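Local structure of adapter protein MecA 2 (Bacillus subtilis, 3JTN) at residues F7-F10 against E11-I14; L65-Y68 against R69-Y73; D79-A82 against V83-Q87. The protein targets unfolded or aggregated proteins, ComK and Spx to the ClpC protease, the C-terminal domain described here being the part that interacts with ClpC. All blocks are in the same frame, centred on the assembly; numbering follows the deposited sequence.

Overall arrangement
From the N terminus, strand 3-7 runs into contact 1, where the turn of residues 7-10 passes into the first turn of helix 10-22. Much later in the chain, contact 2 opens helix 67-73, and after strand 75-78 contact 3 joins the end of the loop, at Asn81, to the first turn of helix 82-87. The three follow one another without nesting or crossing. Contacts 1 and 3 come together in space: Ile86 packs on Phe10, Ile13 and Ile14, which joins helix 82-87 to helix 10-22. Contact 2 stands apart, its centre about 19 Å from each of the other two centres, and its helix packs on strands of the same antiparallel sheet.

Contact 1 of 3, residues F7-F10 against E11-I14; sequences FHSF and EDII
With CG anti to its carbonyl carbon (chi1 -67°), Phe7 turns its ring so that one face meets Ile13, whose own CG1 branch takes the corresponding place beside its backbone N (chi1 -60°). The result is a CH-pi contact: Ile13 CG1 lies 3.7 Å from the centroid of the Phe7 ring, displaced slightly toward the rim, with Ile13 CD1 close to Phe7 CD2. A flat aromatic and a slender branched chain suit this buried place, the two crossing at about a right angle. Phe10 meets Ile14 with its ring edge, Phe10 CE2 lying 3.4 Å from Ile14 CD1, and it also stacks edge-to-face with Tyr37.

Between these apolar pairs lies the polar start of helix 10-22. Asp12 N donates to Ser9 O at 3.0 Å, approaching from well above the carbonyl plane. In return the Asp12 carboxylate reaches back: OD2 accepts a weak bond from Ser9 N at 3.3 Å (156° at the hydrogen) and a second weak one from Ser9 OG at 3.5 Å. The backbone then settles into helical pairing, with Ile14 N bonded to Phe10 O at 3.0 Å.

Aspartate suits the turn because its short carboxylate can reach back to Ser9 N, and serine adds a hydroxyl that gives the same oxygen its second bond. The negative charge of Asp12, close to the amino end of the helix, probably gains from the helix dipole, while the length of its two bonds suggests a modest polar grip, alongside the apolar contacts of Phe7 and Phe10.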
ATOM      1  N   PHE A   7      -4.147  -6.137   3.614  1.00 44.30           N
ATOM      2  CA  PHE A   7      -4.413  -6.903   2.410  1.00 44.84           C
ATOM      3  C   PHE A   7      -4.533  -8.382   2.715  1.00 50.01           C
ATOM      4  O   PHE A   7      -3.852  -8.901   3.598  1.00 52.92           O
ATOM      5  CB  PHE A   7      -3.349  -6.609   1.350  1.00 38.85           C
ATOM      6  CG  PHE A   7      -3.416  -5.206   0.831  1.00 38.71           C
ATOM      7  CD1 PHE A   7      -4.206  -4.898  -0.270  1.00 37.17           C
ATOM      8  CD2 PHE A   7      -2.737  -4.182   1.472  1.00 37.08           C
ATOM      9  CE1 PHE A   7      -4.294  -3.601  -0.729  1.00 37.00           C
ATOM     10  CE2 PHE A   7      -2.821  -2.883   1.016  1.00 36.34           C
ATOM     11  CZ  PHE A   7      -3.594  -2.588  -0.081  1.00 37.24           C
ATOM     12  N   HIS A   8      -5.444  -9.047   2.017  1.00 51.90           N
ATOM     13  CA  HIS A   8      -5.659 -10.458   2.250  1.00 54.39           C
ATOM     14  C   HIS A   8      -4.358 -11.200   1.963  1.00 49.22           C
ATOM     15  O   HIS A   8      -3.853 -11.939   2.808  1.00 50.89           O
ATOM     16  CB  HIS A   8      -6.799 -10.976   1.377  1.00 59.37           C
ATOM     17  CG  HIS A   8      -6.915 -12.463   1.377  1.00 64.96           C
ATOM     18  ND1 HIS A   8      -7.168 -13.186   2.522  1.00 67.46           N
ATOM     19  CD2 HIS A   8      -6.798 -13.366   0.375  1.00 68.18           C
ATOM     20  CE1 HIS A   8      -7.207 -14.473   2.225  1.00 70.41           C
ATOM     21  NE2 HIS A   8      -6.987 -14.609   0.930  1.00 71.57           N
ATOM     22  N   SER A   9      -3.807 -10.978   0.775  1.00 45.11           N
ATOM     23  CA  SER A   9      -2.518 -11.555   0.417  1.00 48.14           C
ATOM     24  C   SER A   9      -1.638 -10.531  -0.281  1.00 50.46           C
ATOM     25  O   SER A   9      -2.126  -9.505  -0.751  1.00 51.39           O
ATOM     26  CB  SER A   9      -2.703 -12.778  -0.486  1.00 46.16           C
ATOM     27  OG  SER A   9      -3.472 -12.449  -1.623  1.00 42.54           O
ATOM     28  N   PHE A  10      -0.339 -10.813  -0.349  1.00 49.38           N
ATOM     29  CA  PHE A  10       0.589  -9.918  -1.025  1.00 44.97           C
ATOM     30  C   PHE A  10       0.222  -9.754  -2.502  1.00 41.40           C
ATOM     31  O   PHE A  10       0.566  -8.755  -3.132  1.00 37.50           O
ATOM     32  CB  PHE A  10       2.034 -10.410  -0.894  1.00 45.88           C
ATOM     33  CG  PHE A  10       3.038  -9.464  -1.488  1.00 46.56           C
ATOM     34  CD1 PHE A  10       3.526  -8.400  -0.751  1.00 45.46           C
ATOM     35  CD2 PHE A  10       3.459  -9.612  -2.798  1.00 48.43           C
ATOM     36  CE1 PHE A  10       4.428  -7.518  -1.303  1.00 43.11           C
ATOM     37  CE2 PHE A  10       4.365  -8.727  -3.354  1.00 46.92           C
ATOM     38  CZ  PHE A  10       4.847  -7.681  -2.606  1.00 43.89           C
ATOM     39  N   GLU A  11      -0.482 -10.733  -3.057  1.00 38.61           N
ATOM     40  CA  GLU A  11      -0.917 -10.640  -4.444  1.00 41.57           C
ATOM     41  C   GLU A  11      -1.901  -9.490  -4.666  1.00 37.66           C
ATOM     42  O   GLU A  11      -1.915  -8.882  -5.734  1.00 37.20           O
ATOM     43  CB  GLU A  11      -1.511 -11.967  -4.929  1.00 45.22           C
ATOM     44  CG  GLU A  11      -0.463 -12.971  -5.371  1.00 52.37           C
ATOM     45  CD  GLU A  11      -1.072 -14.273  -5.854  1.00 59.13           C
ATOM     46  OE1 GLU A  11      -2.226 -14.571  -5.476  1.00 62.82           O
ATOM     47  OE2 GLU A  11      -0.395 -14.999  -6.610  1.00 63.12           O
ATOM     48  N   ASP A  12      -2.728  -9.194  -3.669  1.00 36.59           N
ATOM     49  CA  ASP A  12      -3.660  -8.079  -3.799  1.00 34.82           C
ATOM     50  C   ASP A  12      -2.870  -6.782  -3.880  1.00 29.46           C
ATOM     51  O   ASP A  12      -3.317  -5.805  -4.477  1.00 28.07           O
ATOM     52  CB  ASP A  12      -4.652  -8.052  -2.632  1.00 40.58           C
ATOM     53  CG  ASP A  12      -5.650  -9.210  -2.678  1.00 46.99           C
ATOM     54  OD1 ASP A  12      -6.268  -9.423  -3.749  1.00 53.98           O
ATOM     55  OD2 ASP A  12      -5.823  -9.903  -1.648  1.00 44.35           O
ATOM     56  N   ILE A  13      -1.676  -6.780  -3.292  1.00 28.78           N
ATOM     57  CA  ILE A  13      -0.801  -5.615  -3.381  1.00 27.54           C
ATOM     58  C   ILE A  13      -0.132  -5.595  -4.735  1.00 30.40           C
ATOM     59  O   ILE A  13       0.083  -4.535  -5.298  1.00 29.55           O
ATOM     60  CB  ILE A  13       0.256  -5.573  -2.253  1.00 26.62           C
ATOM     61  CG1 ILE A  13      -0.424  -5.520  -0.877  1.00 25.53           C
ATOM     62  CG2 ILE A  13       1.164  -4.344  -2.400  1.00 28.24           C
ATOM     63  CD1 ILE A  13       0.562  -5.278   0.283  1.00 23.47           C
ATOM     64  N   ILE A  14       0.176  -6.765  -5.291  1.00 34.67           N
ATOM     65  CA  ILE A  14       0.801  -6.784  -6.610  1.00 32.11           C
ATOM     66  C   ILE A  14      -0.189  -6.266  -7.634  1.00 33.00           C
ATOM     67  O   ILE A  14       0.133  -5.422  -8.470  1.00 34.70           O
ATOM     68  CB  ILE A  14       1.307  -8.178  -6.994  1.00 32.39           C
ATOM     69  CG1 ILE A  14       2.622  -8.470  -6.270  1.00 34.91           C
ATOM     70  CG2 ILE A  14       1.525  -8.269  -8.498  1.00 30.28           C
ATOM     71  CD1 ILE A  14       2.977  -9.928  -6.221  1.00 38.88           C
TER

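Contact 2 of 3, residues L65-Y68 against R69-Y73; sequences LTIY and RLQEY
Leu65 and Leu70 meet methyl to methyl, Leu65 CD2 lying 3.3 Å from Leu70 CD2, tighter than usual for two carbons, their side chains crossing at about a right angle. Leucine suits position 70, which is buried, because its apolar branched end meets both Leu65 and side chains of the sheet. Were Leu70 cut back to an alanine, Leu65 CD2 would probably lose its methyl partner and a gap would open against the sheet.

Thr66, the N-cap residue, accepts from Arg69 N through OG1 at 2.7 Å, a nearly straight bond (164°); with chi1 at 64° its hydroxyl sits between backbone N and carbonyl carbon, facing the amide. A threonine suits the place because its short hydroxyl can satisfy an amide of the first turn. Thr66 O in turn takes Leu70 N at 3.1 Å, and Glu72 N reaches Tyr68 O at 2.9 Å.

Farther along, the Tyr68 and Tyr73 rings approach obliquely, their planes 67° apart, with Tyr68 CE2 3.7 Å from Tyr73 CE2. One water links Tyr68 OH and Tyr73 OH.

Helix 67-73 lies on the sheet through Leu70 and Ile67, which both touch Ile4 of strand 3-7 and Tyr31 of strand 29-33; Leu70 also reaches Phe38, and Ile67 Ser40, of strand 36-41.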
ATOM      1  N   LEU A  65      -4.745   0.029  12.362  1.00 50.86           N
ATOM      2  CA  LEU A  65      -3.344   0.106  12.747  1.00 53.30           C
ATOM      3  C   LEU A  65      -2.827   1.529  12.628  1.00 51.45           C
ATOM      4  O   LEU A  65      -3.394   2.342  11.913  1.00 48.72           O
ATOM      5  CB  LEU A  65      -2.492  -0.833  11.899  1.00 54.39           C
ATOM      6  CG  LEU A  65      -2.174  -2.180  12.544  1.00 58.73           C
ATOM      7  CD1 LEU A  65      -3.448  -2.913  12.923  1.00 59.90           C
ATOM      8  CD2 LEU A  65      -1.340  -3.004  11.599  1.00 59.12           C
ATOM      9  N   THR A  66      -1.765   1.835  13.362  1.00 51.36           N
ATOM     10  CA  THR A  66      -1.051   3.080  13.157  1.00 46.00           C
ATOM     11  C   THR A  66       0.191   2.766  12.336  1.00 40.53           C
ATOM     12  O   THR A  66       0.617   1.604  12.262  1.00 37.64           O
ATOM     13  CB  THR A  66      -0.670   3.722  14.493  1.00 51.37           C
ATOM     14  OG1 THR A  66       0.243   2.868  15.199  1.00 52.40           O
ATOM     15  CG2 THR A  66      -1.912   3.916  15.334  1.00 54.63           C
ATOM     16  N   ILE A  67       0.760   3.780  11.691  1.00 42.31           N
ATOM     17  CA  ILE A  67       2.027   3.589  10.986  1.00 42.03           C
ATOM     18  C   ILE A  67       3.105   3.367  12.034  1.00 39.97           C
ATOM     19  O   ILE A  67       4.123   2.730  11.764  1.00 39.60           O
ATOM     20  CB  ILE A  67       2.409   4.805  10.119  1.00 45.78           C
ATOM     21  CG1 ILE A  67       3.600   4.472   9.216  1.00 47.60           C
ATOM     22  CG2 ILE A  67       2.733   6.011  10.996  1.00 46.99           C
ATOM     23  CD1 ILE A  67       3.230   3.692   7.969  1.00 47.76           C
ATOM     24  N   TYR A  68       2.867   3.905  13.230  1.00 42.37           N
ATOM     25  CA  TYR A  68       3.756   3.679  14.370  1.00 46.12           C
ATOM     26  C   TYR A  68       3.804   2.194  14.713  1.00 46.70           C
ATOM     27  O   TYR A  68       4.878   1.601  14.807  1.00 48.65           O
ATOM     28  CB  TYR A  68       3.318   4.483  15.599  1.00 50.08           C
ATOM     29  CG  TYR A  68       4.168   4.165  16.811  1.00 53.42           C
ATOM     30  CD1 TYR A  68       5.389   4.790  17.004  1.00 56.92           C
ATOM     31  CD2 TYR A  68       3.771   3.202  17.728  1.00 55.60           C
ATOM     32  CE1 TYR A  68       6.187   4.485  18.093  1.00 63.00           C
ATOM     33  CE2 TYR A  68       4.555   2.889  18.820  1.00 60.34           C
ATOM     34  CZ  TYR A  68       5.766   3.532  18.999  1.00 64.07           C
ATOM     35  OH  TYR A  68       6.559   3.227  20.083  1.00 68.33           O
ATOM     36  N   ARG A  69       2.634   1.595  14.901  1.00 47.52           N
ATOM     37  CA  ARG A  69       2.555   0.169  15.181  1.00 52.27           C
ATOM     38  C   ARG A  69       3.266  -0.623  14.095  1.00 50.21           C
ATOM     39  O   ARG A  69       3.961  -1.607  14.373  1.00 49.65           O
ATOM     40  CB  ARG A  69       1.100  -0.282  15.265  1.00 57.87           C
ATOM     41  CG  ARG A  69       0.928  -1.661  15.890  1.00 63.99           C
ATOM     42  CD  ARG A  69       1.197  -1.610  17.389  1.00 69.19           C
ATOM     43  NE  ARG A  69       0.835  -2.853  18.068  1.00 72.56           N
ATOM     44  CZ  ARG A  69       1.712  -3.742  18.528  1.00 73.84           C
ATOM     45  NH1 ARG A  69       3.014  -3.531  18.386  1.00 74.09           N
ATOM     46  NH2 ARG A  69       1.289  -4.844  19.134  1.00 73.78           N
ATOM     47  N   LEU A  70       3.087  -0.186  12.853  1.00 46.15           N
ATOM     48  CA  LEU A  70       3.685  -0.863  11.709  1.00 46.02           C
ATOM     49  C   LEU A  70       5.197  -0.640  11.592  1.00 46.06           C
ATOM     50  O   LEU A  70       5.924  -1.532  11.171  1.00 45.60           O
ATOM     51  CB  LEU A  70       2.987  -0.445  10.404  1.00 43.35           C
ATOM     52  CG  LEU A  70       1.613  -1.073  10.119  1.00 40.52           C
ATOM     53  CD1 LEU A  70       1.069  -0.648   8.753  1.00 37.46           C
ATOM     54  CD2 LEU A  70       1.672  -2.586  10.210  1.00 38.60           C
ATOM     55  N   GLN A  71       5.672   0.541  11.958  1.00 49.52           N
ATOM     56  CA  GLN A  71       7.085   0.844  11.766  1.00 56.33           C
ATOM     57  C   GLN A  71       7.974   0.387  12.923  1.00 57.65           C
ATOM     58  O   GLN A  71       9.150   0.085  12.728  1.00 58.64           O
ATOM     59  CB  GLN A  71       7.280   2.334  11.521  1.00 61.31           C
ATOM     60  CG  GLN A  71       7.276   3.153  12.785  1.00 68.05           C
ATOM     61  CD  GLN A  71       6.856   4.576  12.528  1.00 70.31           C
ATOM     62  OE1 GLN A  71       6.835   5.404  13.441  1.00 74.33           O
ATOM     63  NE2 GLN A  71       6.507   4.871  11.277  1.00 67.54           N
ATOM     64  N   GLU A  72       7.427   0.338  14.128  1.00 58.69           N
ATOM     65  CA  GLU A  72       8.234  -0.078  15.264  1.00 65.42           C
ATOM     66  C   GLU A  72       8.071  -1.569  15.532  1.00 65.38           C
ATOM     67  O   GLU A  72       8.938  -2.195  16.137  1.00 67.52           O
ATOM     68  CB  GLU A  72       7.901   0.745  16.511  1.00 71.62           C
ATOM     69  CG  GLU A  72       8.600   0.264  17.788  1.00 79.38           C
ATOM     70  CD  GLU A  72      10.113   0.464  17.763  1.00 85.33           C
ATOM     71  OE1 GLU A  72      10.862  -0.505  18.042  1.00 87.48           O
ATOM     72  OE2 GLU A  72      10.550   1.596  17.469  1.00 87.42           O
ATOM     73  N   TYR A  73       6.970  -2.143  15.060  1.00 64.07           N
ATOM     74  CA  TYR A  73       6.668  -3.538  15.364  1.00 66.17           C
ATOM     75  C   TYR A  73       6.418  -4.425  14.131  1.00 65.45           C
ATOM     76  O   TYR A  73       6.381  -5.649  14.241  1.00 63.47           O
ATOM     77  CB  TYR A  73       5.494  -3.619  16.343  1.00 66.40           C
ATOM     78  CG  TYR A  73       5.688  -2.775  17.585  1.00 68.59           C
ATOM     79  CD1 TYR A  73       6.288  -3.301  18.720  1.00 71.75           C
ATOM     80  CD2 TYR A  73       5.275  -1.447  17.622  1.00 67.84           C
ATOM     81  CE1 TYR A  73       6.470  -2.531  19.860  1.00 73.73           C
ATOM     82  CE2 TYR A  73       5.450  -0.671  18.755  1.00 69.16           C
ATOM     83  CZ  TYR A  73       6.048  -1.218  19.871  1.00 72.46           C
ATOM     84  OH  TYR A  73       6.228  -0.450  21.001  1.00 74.23           O
TER
HETATM   85  O   HOH W   1       5.431   2.403  22.196  1.00 43.92           O

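Contact 3 of 3, residues D79-A82 against V83-Q87; sequences DGNA and VETIQ
Thr85 turns CB and OG1 back to Asn81. Its CB lies 3.2 Å from Asn81 O, and OG1, placed anti to its own carbonyl carbon (chi1 -70°), comes beside the backbone N and hydrogen-bonds the same oxygen at 2.9 Å. The hydroxyl approaches from above the carbonyl plane, 52° out of it. Thr85 N takes Asn81 O from a different direction, at 2.8 Å and almost straight (161° at the hydrogen), its nitrogen nearly in line with the C=O bond. One carbonyl oxygen is thus gripped by two donors of a single residue. The helix's own pattern continues with Ile86 N bonded to Ala82 O at 2.9 Å.

Residue types fit their places here. Threonine is short enough to return its hydroxyl to the carbonyl one turn back. Glu84 adds an aliphatic contact, its CG 3.8 Å from Asn81 CB. Ala82, buried at the first helical position, packs its small methyl on Val30 of strand 29-33, while Val83 touches Leu20 of helix 10-22.

Asn81 stands at the N-cap, yet its side chain makes no capping bond. The first turn is joined instead by backbone bonds, to which Thr85 OG1 adds a second bond on Asn81 O; this likely steadies that peptide group and satisfies the threonine hydroxyl within the helix itself.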
ATOM      1  N   ASP A  79      10.064   0.303   1.315  1.00 42.62           N
ATOM      2  CA  ASP A  79       9.928   1.665   1.802  1.00 47.94           C
ATOM      3  C   ASP A  79       9.856   2.653   0.652  1.00 48.53           C
ATOM      4  O   ASP A  79      10.854   2.884  -0.035  1.00 49.07           O
ATOM      5  CB  ASP A  79      11.100   2.037   2.716  1.00 55.54           C
ATOM      6  CG  ASP A  79      11.018   3.476   3.217  1.00 57.59           C
ATOM      7  OD1 ASP A  79      10.010   3.824   3.875  1.00 52.90           O
ATOM      8  OD2 ASP A  79      11.964   4.254   2.955  1.00 62.33           O
ATOM      9  N   GLY A  80       8.669   3.224   0.448  1.00 45.61           N
ATOM     10  CA  GLY A  80       8.494   4.362  -0.437  1.00 41.87           C
ATOM     11  C   GLY A  80       8.566   4.055  -1.917  1.00 41.29           C
ATOM     12  O   GLY A  80       8.351   4.940  -2.741  1.00 46.43           O
ATOM     13  N   ASN A  81       8.874   2.812  -2.265  1.00 39.96           N
ATOM     14  CA  ASN A  81       8.915   2.421  -3.673  1.00 42.18           C
ATOM     15  C   ASN A  81       8.193   1.107  -3.929  1.00 37.32           C
ATOM     16  O   ASN A  81       8.488   0.405  -4.890  1.00 36.01           O
ATOM     17  CB  ASN A  81      10.356   2.339  -4.174  1.00 48.03           C
ATOM     18  CG  ASN A  81      11.210   1.416  -3.333  1.00 54.02           C
ATOM     19  OD1 ASN A  81      10.701   0.707  -2.459  1.00 54.60           O
ATOM     20  ND2 ASN A  81      12.515   1.414  -3.593  1.00 56.08           N
ATOM     21  N   ALA A  82       7.242   0.783  -3.060  1.00 36.76           N
ATOM     22  CA  ALA A  82       6.439  -0.434  -3.197  1.00 33.03           C
ATOM     23  C   ALA A  82       5.921  -0.676  -4.613  1.00 35.14           C
ATOM     24  O   ALA A  82       6.160  -1.739  -5.202  1.00 37.46           O
ATOM     25  CB  ALA A  82       5.280  -0.395  -2.233  1.00 27.63           C
ATOM     26  N   VAL A  83       5.189   0.296  -5.152  1.00 33.10           N
ATOM     27  CA  VAL A  83       4.526   0.093  -6.435  1.00 29.18           C
ATOM     28  C   VAL A  83       5.540  -0.062  -7.549  1.00 32.31           C
ATOM     29  O   VAL A  83       5.357  -0.869  -8.452  1.00 34.22           O
ATOM     30  CB  VAL A  83       3.592   1.243  -6.802  1.00 29.50           C
ATOM     31  CG1 VAL A  83       3.160   1.099  -8.247  1.00 30.32           C
ATOM     32  CG2 VAL A  83       2.383   1.275  -5.873  1.00 27.59           C
ATOM     33  N   GLU A  84       6.619   0.708  -7.489  1.00 31.46           N
ATOM     34  CA  GLU A  84       7.564   0.680  -8.580  1.00 36.47           C
ATOM     35  C   GLU A  84       8.428  -0.568  -8.491  1.00 36.37           C
ATOM     36  O   GLU A  84       8.822  -1.118  -9.509  1.00 35.53           O
ATOM     37  CB  GLU A  84       8.427   1.936  -8.606  1.00 43.54           C
ATOM     38  CG  GLU A  84       9.754   1.801  -7.930  1.00 52.65           C
ATOM     39  CD  GLU A  84      10.854   2.428  -8.749  1.00 61.67           C
ATOM     40  OE1 GLU A  84      11.365   1.752  -9.669  1.00 66.75           O
ATOM     41  OE2 GLU A  84      11.204   3.596  -8.480  1.00 62.95           O
ATOM     42  N   THR A  85       8.712  -1.009  -7.271  1.00 36.28           N
ATOM     43  CA  THR A  85       9.418  -2.262  -7.049  1.00 35.20           C
ATOM     44  C   THR A  85       8.612  -3.430  -7.594  1.00 29.75           C
ATOM     45  O   THR A  85       9.140  -4.297  -8.268  1.00 30.77           O
ATOM     46  CB  THR A  85       9.648  -2.503  -5.564  1.00 37.24           C
ATOM     47  OG1 THR A  85      10.620  -1.572  -5.082  1.00 40.89           O
ATOM     48  CG2 THR A  85      10.139  -3.934  -5.331  1.00 37.01           C
ATOM     49  N   ILE A  86       7.324  -3.442  -7.286  1.00 33.39           N
ATOM     50  CA  ILE A  86       6.433  -4.482  -7.768  1.00 33.19           C
ATOM     51  C   ILE A  86       6.266  -4.410  -9.277  1.00 40.10           C
ATOM     52  O   ILE A  86       6.467  -5.400  -9.973  1.00 44.92           O
ATOM     53  CB  ILE A  86       5.067  -4.369  -7.107  1.00 31.93           C
ATOM     54  CG1 ILE A  86       5.166  -4.790  -5.642  1.00 35.28           C
ATOM     55  CG2 ILE A  86       4.057  -5.227  -7.839  1.00 30.91           C
ATOM     56  CD1 ILE A  86       3.841  -4.786  -4.914  1.00 36.42           C
ATOM     57  N   GLN A  87       5.900  -3.237  -9.784  1.00 39.55           N
ATOM     58  CA  GLN A  87       5.640  -3.091 -11.209  1.00 39.46           C
ATOM     59  C   GLN A  87       6.883  -3.384 -12.007  1.00 43.42           C
ATOM     60  O   GLN A  87       6.801  -3.762 -13.172  1.00 44.13           O
ATOM     61  CB  GLN A  87       5.127  -1.696 -11.545  1.00 34.99           C
ATOM     62  CG  GLN A  87       3.742  -1.449 -11.044  1.00 36.97           C
ATOM     63  CD  GLN A  87       2.767  -2.465 -11.570  1.00 43.71           C
ATOM     64  OE1 GLN A  87       2.293  -3.322 -10.827  1.00 46.03           O
ATOM     65  NE2 GLN A  87       2.469  -2.386 -12.861  1.00 47.11           N
TER